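Local coordinates for protein acetone carboxylase alpha subunit (Xanthobacter autotrophicus Py2, PDB 5M45) that belongs to the hydantoinase B/oxoprolinase family and holds a manganese ion as part of an assembly of six protein chains, at residues C140-L145 / G198-C203; C152-I157 / I177-V182; G172-I177 / R235-G240. All coordinates share one frame; numbering follows the deposited sequence.

Overall arrangement
All three contacts lie along one antiparallel sheet, on the same side of the chain's centre. Contact 1 is at the end of strand 138-141, contact 2 at the start of the neighbouring strand 153-162, and contact 3 at the end of the next strand, 165-175. Contacts 1 and 2 are about 8 Å apart between centres, contacts 2 and 3 about 10 Å, and contacts 1 and 3 about 15 Å. In chain order the segments run 140-145, 152-157, 172-177, 177-182, 198-203 and 235-240, the middle two sharing Ile177. Contacts 2 and 3 each supply one ligand of the manganese ion, so the metal site is built where adjacent strands and their loops meet.

Contact 1 (C140-L145 / G198-C203); sequences CNNDSL and GYSITC
Where strand 138-141 ends in the antiparallel sheet, Asn141, Asn142 and Asp143 bind the chain that leads into the neighbouring strand 204-208. The amide of Asn142 meets this backbone at two points: OD1 accepts from Ile201 N at 2.7 Å, and ND2 donates to Tyr199 O at 2.9 Å, with that oxygen lying in the amide plane. CG sits between its own backbone N and carbonyl carbon (chi1 74°), and the two nearly straight bonds fix which way round the amide lies; ND2 also reaches Pro151 O. A backbone bond from Asn142 N to Ile201 O (3.0 Å) completes the pairing. One residue back, Asn141 OD1 accepts from Cys203 N at 3.0 Å, the donor tilted 17° from the amide carbonyl plane. Thr202 OG1 donates to Asp143 OD2 at 2.6 Å from above the carboxylate plane. The same carboxylate forms salt bridges with Arg194 and with Arg222 of the second subunit, charges that would favour its ionised form. Ile201 crosses Asn142 at about a right angle and lays CG2 on Cys140 O, 3.4 Å away. A water joins Ser144 N to Ser200 OG. Just past the end of this strand of the antiparallel sheet, the chain turns in an Asx turn, Asp143 OD1 accepting from Leu145 N.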
loop_
_atom_site.group_PDB
_atom_site.type_symbol
_atom_site.label_atom_id
_atom_site.label_comp_id
_atom_site.label_asym_id
_atom_site.label_seq_id
_atom_site.Cartn_x
_atom_site.Cartn_y
_atom_site.Cartn_z
ATOM N N CYS A 140 -2.655 -4.708 15.008
ATOM C CA CYS A 140 -2.968 -5.419 13.788
ATOM C C CYS A 140 -1.686 -5.659 13.000
ATOM O O CYS A 140 -0.796 -4.822 12.994
ATOM C CB CYS A 140 -4.012 -4.634 12.973
ATOM S SG CYS A 140 -4.596 -5.443 11.455
ATOM N N ASN A 141 -1.606 -6.800 12.325
ATOM C CA ASN A 141 -0.391 -7.176 11.577
ATOM C C ASN A 141 -0.682 -8.161 10.461
ATOM O O ASN A 141 -1.559 -9.030 10.609
ATOM C CB ASN A 141 0.615 -7.816 12.566
ATOM C CG ASN A 141 1.862 -8.328 11.889
ATOM O OD1 ASN A 141 2.736 -7.548 11.494
ATOM N ND2 ASN A 141 1.939 -9.633 11.708
ATOM N N ASN A 142 0.027 -8.015 9.334
ATOM C CA ASN A 142 0.045 -9.054 8.288
ATOM C C ASN A 142 1.369 -9.178 7.527
ATOM O O ASN A 142 1.403 -9.820 6.459
ATOM C CB ASN A 142 -1.123 -8.859 7.306
ATOM C CG ASN A 142 -0.907 -7.678 6.374
ATOM O OD1 ASN A 142 0.023 -6.903 6.585
ATOM N ND2 ASN A 142 -1.735 -7.554 5.326
ATOM N N ASP A 143 2.455 -8.598 8.045
ATOM C CA ASP A 143 3.682 -8.391 7.275
ATOM C C ASP A 143 4.457 -9.701 7.049
ATOM O O ASP A 143 4.979 -10.298 8.000
ATOM C CB ASP A 143 4.547 -7.360 8.047
ATOM C CG ASP A 143 5.801 -6.926 7.315
ATOM O OD1 ASP A 143 6.046 -7.361 6.136
ATOM O OD2 ASP A 143 6.531 -6.114 7.925
ATOM N N SER A 144 4.520 -10.163 5.793
ATOM C CA SER A 144 5.258 -11.378 5.482
ATOM C C SER A 144 6.783 -11.264 5.658
ATOM O O SER A 144 7.449 -12.302 5.815
ATOM C CB SER A 144 4.934 -11.895 4.072
ATOM O OG SER A 144 3.584 -12.297 3.996
ATOM N N LEU A 145 7.351 -10.045 5.692
ATOM C CA LEU A 145 8.801 -9.898 5.975
ATOM C C LEU A 145 9.202 -10.302 7.401
ATOM O O LEU A 145 10.378 -10.550 7.646
ATOM C CB LEU A 145 9.307 -8.479 5.653
ATOM C CG LEU A 145 9.485 -8.189 4.168
ATOM C CD1 LEU A 145 9.827 -6.724 3.892
ATOM C CD2 LEU A 145 10.516 -9.091 3.542
ATOM N N GLY A 198 -0.290 -5.838 -2.128
ATOM C CA GLY A 198 -1.362 -5.664 -1.146
ATOM C C GLY A 198 -0.995 -4.730 0.018
ATOM O O GLY A 198 0.177 -4.459 0.282
ATOM N N TYR A 199 -2.019 -4.246 0.688
ATOM C CA TYR A 199 -1.915 -3.439 1.933
ATOM C C TYR A 199 -1.178 -4.270 3.010
ATOM O O TYR A 199 -1.649 -5.340 3.389
ATOM C CB TYR A 199 -3.329 -3.095 2.410
ATOM C CG TYR A 199 -3.459 -2.055 3.537
ATOM C CD1 TYR A 199 -2.990 -0.751 3.375
ATOM C CD2 TYR A 199 -4.125 -2.363 4.714
ATOM C CE1 TYR A 199 -3.154 0.213 4.400
ATOM C CE2 TYR A 199 -4.318 -1.420 5.726
ATOM C CZ TYR A 199 -3.825 -0.130 5.571
ATOM O OH TYR A 199 -4.037 0.829 6.583
ATOM N N SER A 200 -0.011 -3.789 3.454
ATOM C CA SER A 200 0.880 -4.527 4.364
ATOM C C SER A 200 1.085 -3.693 5.629
ATOM O O SER A 200 1.523 -2.531 5.555
ATOM C CB SER A 200 2.235 -4.848 3.715
ATOM O OG SER A 200 3.028 -5.750 4.526
ATOM N N ILE A 201 0.779 -4.312 6.780
ATOM C CA ILE A 201 0.666 -3.662 8.089
ATOM C C ILE A 201 1.738 -4.300 9.018
ATOM O O ILE A 201 1.696 -5.506 9.246
ATOM C CB ILE A 201 -0.737 -3.952 8.670
ATOM C CG1 ILE A 201 -1.867 -3.541 7.673
ATOM C CG2 ILE A 201 -0.940 -3.243 9.992
ATOM C CD1 ILE A 201 -3.054 -4.524 7.642
ATOM N N THR A 202 2.668 -3.504 9.565
ATOM C CA THR A 202 3.735 -4.046 10.431
ATOM C C THR A 202 3.484 -3.768 11.919
ATOM O O THR A 202 3.841 -2.704 12.407
ATOM C CB THR A 202 5.128 -3.520 10.005
ATOM O OG1 THR A 202 5.383 -3.844 8.640
ATOM C CG2 THR A 202 6.253 -4.127 10.880
ATOM N N CYS A 203 2.863 -4.720 12.616
ATOM C CA CYS A 203 2.585 -4.616 14.072
ATOM C C CYS A 203 2.082 -3.205 14.498
ATOM O O CYS A 203 2.560 -2.589 15.470
ATOM C CB CYS A 203 3.828 -5.063 14.859
ATOM S SG CYS A 203 4.200 -6.838 14.711
HETATM O O HOH W 1 4.078 -8.186 3.446
#

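Contact 2 (C152-I157 / I177-V182); sequences CDIHTI and IDTGAV. With MN (manganese (II) ion), chain M.
Cys152, just before strand 153-162 of the antiparallel sheet, and Ile154 within it pack against Asp178 and Thr179 of the loop that follows strand 165-175. The segments meet by van der Waals packing. Cys152 SG is anti to its carbonyl carbon (chi1 -77°) and rests against the loop backbone, 3.8 Å from Asp178 CA, with Thr179 OG1 at 3.7 Å from the sulfur. From the loop side, Thr179 CG2 comes back to 4.0 Å from Cys152 CA. Ile154 and Thr179 reach toward each other tip to tip, CD1 of the isoleucine meeting CG2 of the threonine at 4.2 Å. Polar bonding shapes the loop from within: Asp178 OD2 accepts from Gly180 N at 3.0 Å, an Asx turn in which the donor comes on the anti side, 35° out of the carboxylate plane. Gly180, the donor, has a positive phi of 69°, a backbone setting that favours glycine, and the carboxylate is held further by Thr226 and by the backbone N of Arg225. Backbone bonds of Cys152 with Val176 and of Ile154 with Thr174 tie the strand to its sheet neighbour, next to the metal. Coordination is the third kind of interaction. Asp153 has its CB directed away from the loop, and its carboxylate binds the manganese ion, which His150 and His175 also bind; its OD1 lies 2.0 Å from the metal.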
loop_
_atom_site.group_PDB
_atom_site.type_symbol
_atom_site.label_atom_id
_atom_site.label_comp_id
_atom_site.label_asym_id
_atom_site.label_seq_id
_atom_site.Cartn_x
_atom_site.Cartn_y
_atom_site.Cartn_z
ATOM N N CYS A 152 -3.289 -11.423 2.780
ATOM C CA CYS A 152 -4.680 -11.722 3.076
ATOM C C CYS A 152 -4.991 -12.406 4.436
ATOM O O CYS A 152 -6.172 -12.487 4.830
ATOM C CB CYS A 152 -5.344 -12.478 1.935
ATOM S SG CYS A 152 -5.763 -11.386 0.545
ATOM N N ASP A 153 -3.965 -12.917 5.140
ATOM C CA ASP A 153 -4.170 -13.417 6.481
ATOM C C ASP A 153 -3.886 -12.296 7.497
ATOM O O ASP A 153 -2.716 -12.008 7.807
ATOM C CB ASP A 153 -3.338 -14.654 6.744
ATOM C CG ASP A 153 -3.799 -15.844 5.934
ATOM O OD1 ASP A 153 -4.980 -15.859 5.491
ATOM O OD2 ASP A 153 -3.002 -16.794 5.709
ATOM N N ILE A 154 -4.944 -11.677 7.992
ATOM C CA ILE A 154 -4.808 -10.540 8.882
ATOM C C ILE A 154 -4.861 -10.986 10.353
ATOM O O ILE A 154 -5.801 -11.718 10.757
ATOM C CB ILE A 154 -5.942 -9.500 8.655
ATOM C CG1 ILE A 154 -6.083 -9.122 7.158
ATOM C CG2 ILE A 154 -5.724 -8.283 9.538
ATOM C CD1 ILE A 154 -4.887 -8.406 6.577
ATOM N N HIS A 155 -3.873 -10.539 11.129
ATOM C CA HIS A 155 -3.806 -10.787 12.581
ATOM C C HIS A 155 -4.307 -9.576 13.409
ATOM O O HIS A 155 -3.942 -8.437 13.101
ATOM C CB HIS A 155 -2.374 -11.070 13.083
ATOM C CG HIS A 155 -1.568 -11.982 12.221
ATOM N ND1 HIS A 155 -0.189 -11.928 12.189
ATOM C CD2 HIS A 155 -1.928 -12.995 11.396
ATOM C CE1 HIS A 155 0.267 -12.866 11.363
ATOM N NE2 HIS A 155 -0.775 -13.518 10.864
ATOM N N THR A 156 -5.085 -9.862 14.468
ATOM C CA THR A 156 -5.384 -8.924 15.553
ATOM C C THR A 156 -4.769 -9.543 16.820
ATOM O O THR A 156 -5.000 -10.716 17.123
ATOM C CB THR A 156 -6.895 -8.701 15.740
ATOM O OG1 THR A 156 -7.463 -8.103 14.570
ATOM C CG2 THR A 156 -7.180 -7.780 16.957
ATOM N N ILE A 157 -3.918 -8.774 17.501
ATOM C CA ILE A 157 -3.154 -9.220 18.687
ATOM C C ILE A 157 -3.427 -8.253 19.891
ATOM O O ILE A 157 -3.290 -7.036 19.767
ATOM C CB ILE A 157 -1.645 -9.291 18.349
ATOM C CG1 ILE A 157 -1.348 -10.345 17.262
ATOM C CG2 ILE A 157 -0.835 -9.634 19.593
ATOM C CD1 ILE A 157 -0.002 -10.107 16.571
ATOM N N ILE A 177 -10.909 -11.603 1.842
ATOM C CA ILE A 177 -11.086 -11.837 0.409
ATOM C C ILE A 177 -9.974 -11.163 -0.424
ATOM O O ILE A 177 -9.413 -11.792 -1.342
ATOM C CB ILE A 177 -12.495 -11.423 -0.103
ATOM C CG1 ILE A 177 -13.578 -12.218 0.631
ATOM C CG2 ILE A 177 -12.595 -11.616 -1.646
ATOM C CD1 ILE A 177 -14.992 -11.683 0.416
ATOM N N ASP A 178 -9.660 -9.904 -0.130
ATOM C CA ASP A 178 -8.595 -9.204 -0.820
ATOM C C ASP A 178 -7.973 -8.111 0.036
ATOM O O ASP A 178 -8.629 -7.591 0.974
ATOM C CB ASP A 178 -9.025 -8.645 -2.194
ATOM C CG ASP A 178 -9.672 -7.244 -2.123
ATOM O OD1 ASP A 178 -10.853 -7.121 -1.714
ATOM O OD2 ASP A 178 -9.018 -6.243 -2.510
ATOM N N THR A 179 -6.713 -7.759 -0.317
ATOM C CA THR A 179 -5.991 -6.679 0.310
ATOM C C THR A 179 -5.538 -5.605 -0.686
ATOM O O THR A 179 -4.614 -4.855 -0.399
ATOM C CB THR A 179 -4.786 -7.182 1.163
ATOM O OG1 THR A 179 -4.018 -8.146 0.449
ATOM C CG2 THR A 179 -5.296 -7.836 2.444
ATOM N N GLY A 180 -6.214 -5.475 -1.821
ATOM C CA GLY A 180 -5.886 -4.398 -2.747
ATOM C C GLY A 180 -4.525 -4.585 -3.402
ATOM O O GLY A 180 -3.734 -3.625 -3.494
ATOM N N ALA A 181 -4.256 -5.803 -3.860
ATOM C CA ALA A 181 -3.108 -6.070 -4.756
ATOM C C ALA A 181 -3.506 -5.729 -6.182
ATOM O O ALA A 181 -4.688 -5.514 -6.474
ATOM C CB ALA A 181 -2.670 -7.531 -4.645
ATOM N N VAL A 182 -2.507 -5.665 -7.062
ATOM C CA VAL A 182 -2.701 -5.431 -8.513
ATOM C C VAL A 182 -3.772 -6.398 -9.093
ATOM O O VAL A 182 -4.709 -5.956 -9.776
ATOM C CB VAL A 182 -1.368 -5.546 -9.282
ATOM C CG1 VAL A 182 -1.579 -5.560 -10.804
ATOM C CG2 VAL A 182 -0.423 -4.403 -8.856
HETATM MN MN MN M . -4.852 -16.994 3.789
#

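Contact 3 (G172-I177 / R235-G240); sequences GVTHVI and RTRIAG. With MN (manganese (II) ion), chain M.
One face of the antiparallel sheet is covered by helix 227-255, and Thr174 and Arg237 meet where this helix passes over the end of strand 165-175, beside the manganese site. The axes of strand 172-175 and helix 235-240 run nearly antiparallel, at 157°, and approach to 7.7 Å. Gly172 carries no side chain, and its CA comes within 5.2 Å of Arg237 CA. Arg237 leaves the helix with CG anti to its carbonyl carbon, and a bend at chi3 (-57°) places NE beside Thr156 of the neighbouring strand. Its CD rests 3.5 Å from Gly172 O, and its CG lies 3.7 Å from Thr174 CG2. Beyond the bend the guanidinium is held at its edge by two threonines on adjacent strands, Thr174 through NH1 and Thr156 through NE, which limits its rotation. Val176 CG1 lies obliquely to the group, 4.2 Å from NH1. A smaller methyl contact joins Thr236 CG2 to Thr174 CG2, while the Thr236 hydroxyl bonds back to Leu232 O in its own helix. His175 points away from the helix, and its ND1 binds the manganese ion at 2.3 Å, together with Asp153 and His150; NE2 of the same ring bonds to Ser186. The bond from Arg237 NH1 to Thr174 OG1 is 2.9 Å long, with the hydroxyl oxygen only 3° out of the guanidinium plane.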
loop_
_atom_site.group_PDB
_atom_site.type_symbol
_atom_site.label_atom_id
_atom_site.label_comp_id
_atom_site.label_asym_id
_atom_site.label_seq_id
_atom_site.Cartn_x
_atom_site.Cartn_y
_atom_site.Cartn_z
ATOM N N GLY A 172 -5.791 -13.501 17.022
ATOM C CA GLY A 172 -6.851 -14.002 16.139
ATOM C C GLY A 172 -6.585 -13.657 14.684
ATOM O O GLY A 172 -6.164 -12.531 14.374
ATOM N N VAL A 173 -6.764 -14.632 13.793
ATOM C CA VAL A 173 -6.514 -14.471 12.347
ATOM C C VAL A 173 -7.753 -14.820 11.539
ATOM O O VAL A 173 -8.469 -15.777 11.889
ATOM C CB VAL A 173 -5.300 -15.292 11.878
ATOM C CG1 VAL A 173 -5.489 -16.790 12.167
ATOM C CG2 VAL A 173 -5.012 -15.084 10.382
ATOM N N THR A 174 -8.017 -14.045 10.480
ATOM C CA THR A 174 -9.000 -14.409 9.442
ATOM C C THR A 174 -8.351 -14.261 8.059
ATOM O O THR A 174 -7.652 -13.263 7.798
ATOM C CB THR A 174 -10.243 -13.494 9.409
ATOM O OG1 THR A 174 -9.827 -12.130 9.284
ATOM C CG2 THR A 174 -11.093 -13.627 10.655
ATOM N N HIS A 175 -8.591 -15.216 7.175
ATOM C CA HIS A 175 -8.294 -15.020 5.748
ATOM C C HIS A 175 -9.348 -14.090 5.132
ATOM O O HIS A 175 -10.519 -14.460 5.092
ATOM C CB HIS A 175 -8.284 -16.348 4.970
ATOM C CG HIS A 175 -8.075 -16.151 3.494
ATOM N ND1 HIS A 175 -6.866 -16.351 2.872
ATOM C CD2 HIS A 175 -8.907 -15.648 2.544
ATOM C CE1 HIS A 175 -6.964 -16.009 1.595
ATOM N NE2 HIS A 175 -8.193 -15.588 1.368
ATOM N N VAL A 176 -8.932 -12.900 4.675
ATOM C CA VAL A 176 -9.867 -11.919 4.025
ATOM C C VAL A 176 -9.855 -12.085 2.501
ATOM O O VAL A 176 -8.881 -12.624 1.922
ATOM C CB VAL A 176 -9.575 -10.454 4.412
ATOM C CG1 VAL A 176 -9.558 -10.304 5.937
ATOM C CG2 VAL A 176 -8.238 -9.941 3.813
ATOM N N ILE A 177 -10.909 -11.603 1.842
ATOM C CA ILE A 177 -11.086 -11.837 0.409
ATOM C C ILE A 177 -9.974 -11.163 -0.424
ATOM O O ILE A 177 -9.413 -11.792 -1.342
ATOM C CB ILE A 177 -12.495 -11.423 -0.103
ATOM C CG1 ILE A 177 -13.578 -12.218 0.631
ATOM C CG2 ILE A 177 -12.595 -11.616 -1.646
ATOM C CD1 ILE A 177 -14.992 -11.683 0.416
ATOM N N ARG A 235 -14.205 -7.227 12.963
ATOM C CA ARG A 235 -15.039 -7.386 14.162
ATOM C C ARG A 235 -15.016 -8.838 14.675
ATOM O O ARG A 235 -15.001 -9.046 15.895
ATOM C CB ARG A 235 -16.480 -6.888 13.935
ATOM C CG ARG A 235 -16.559 -5.403 13.534
ATOM C CD ARG A 235 -16.024 -4.465 14.646
ATOM N NE ARG A 235 -16.048 -3.087 14.257
ATOM C CZ ARG A 235 -15.747 -2.058 15.063
ATOM N NH1 ARG A 235 -15.785 -0.810 14.613
ATOM N NH2 ARG A 235 -15.391 -2.231 16.329
ATOM N N THR A 236 -14.981 -9.816 13.751
ATOM C CA THR A 236 -14.778 -11.229 14.075
ATOM C C THR A 236 -13.507 -11.484 14.902
ATOM O O THR A 236 -13.552 -12.181 15.924
ATOM C CB THR A 236 -14.702 -12.100 12.764
ATOM O OG1 THR A 236 -15.975 -12.014 12.080
ATOM C CG2 THR A 236 -14.401 -13.536 13.061
ATOM N N ARG A 237 -12.385 -10.909 14.472
ATOM C CA ARG A 237 -11.112 -11.112 15.179
ATOM C C ARG A 237 -11.132 -10.457 16.588
ATOM O O ARG A 237 -10.695 -11.072 17.578
ATOM C CB ARG A 237 -9.917 -10.559 14.388
ATOM C CG ARG A 237 -9.641 -11.245 13.054
ATOM C CD ARG A 237 -8.366 -10.741 12.367
ATOM N NE ARG A 237 -8.357 -9.290 12.130
ATOM C CZ ARG A 237 -8.830 -8.681 11.048
ATOM N NH1 ARG A 237 -9.379 -9.348 10.041
ATOM N NH2 ARG A 237 -8.752 -7.357 10.962
ATOM N N ILE A 238 -11.638 -9.217 16.671
ATOM C CA ILE A 238 -11.674 -8.519 17.963
ATOM C C ILE A 238 -12.592 -9.256 18.967
ATOM O O ILE A 238 -12.259 -9.332 20.165
ATOM C CB ILE A 238 -12.124 -7.038 17.829
ATOM C CG1 ILE A 238 -11.140 -6.304 16.996
ATOM C CG2 ILE A 238 -12.101 -6.382 19.190
ATOM C CD1 ILE A 238 -11.623 -4.933 16.532
ATOM N N ALA A 239 -13.740 -9.765 18.494
ATOM C CA ALA A 239 -14.660 -10.524 19.350
ATOM C C ALA A 239 -13.976 -11.706 20.012
ATOM O O ALA A 239 -14.029 -11.864 21.233
ATOM C CB ALA A 239 -15.878 -11.008 18.565
ATOM N N GLY A 240 -13.344 -12.546 19.211
ATOM C CA GLY A 240 -12.695 -13.718 19.758
ATOM C C GLY A 240 -11.519 -13.406 20.700
ATOM O O GLY A 240 -11.376 -14.053 21.736
HETATM MN MN MN M . -4.852 -16.994 3.789
#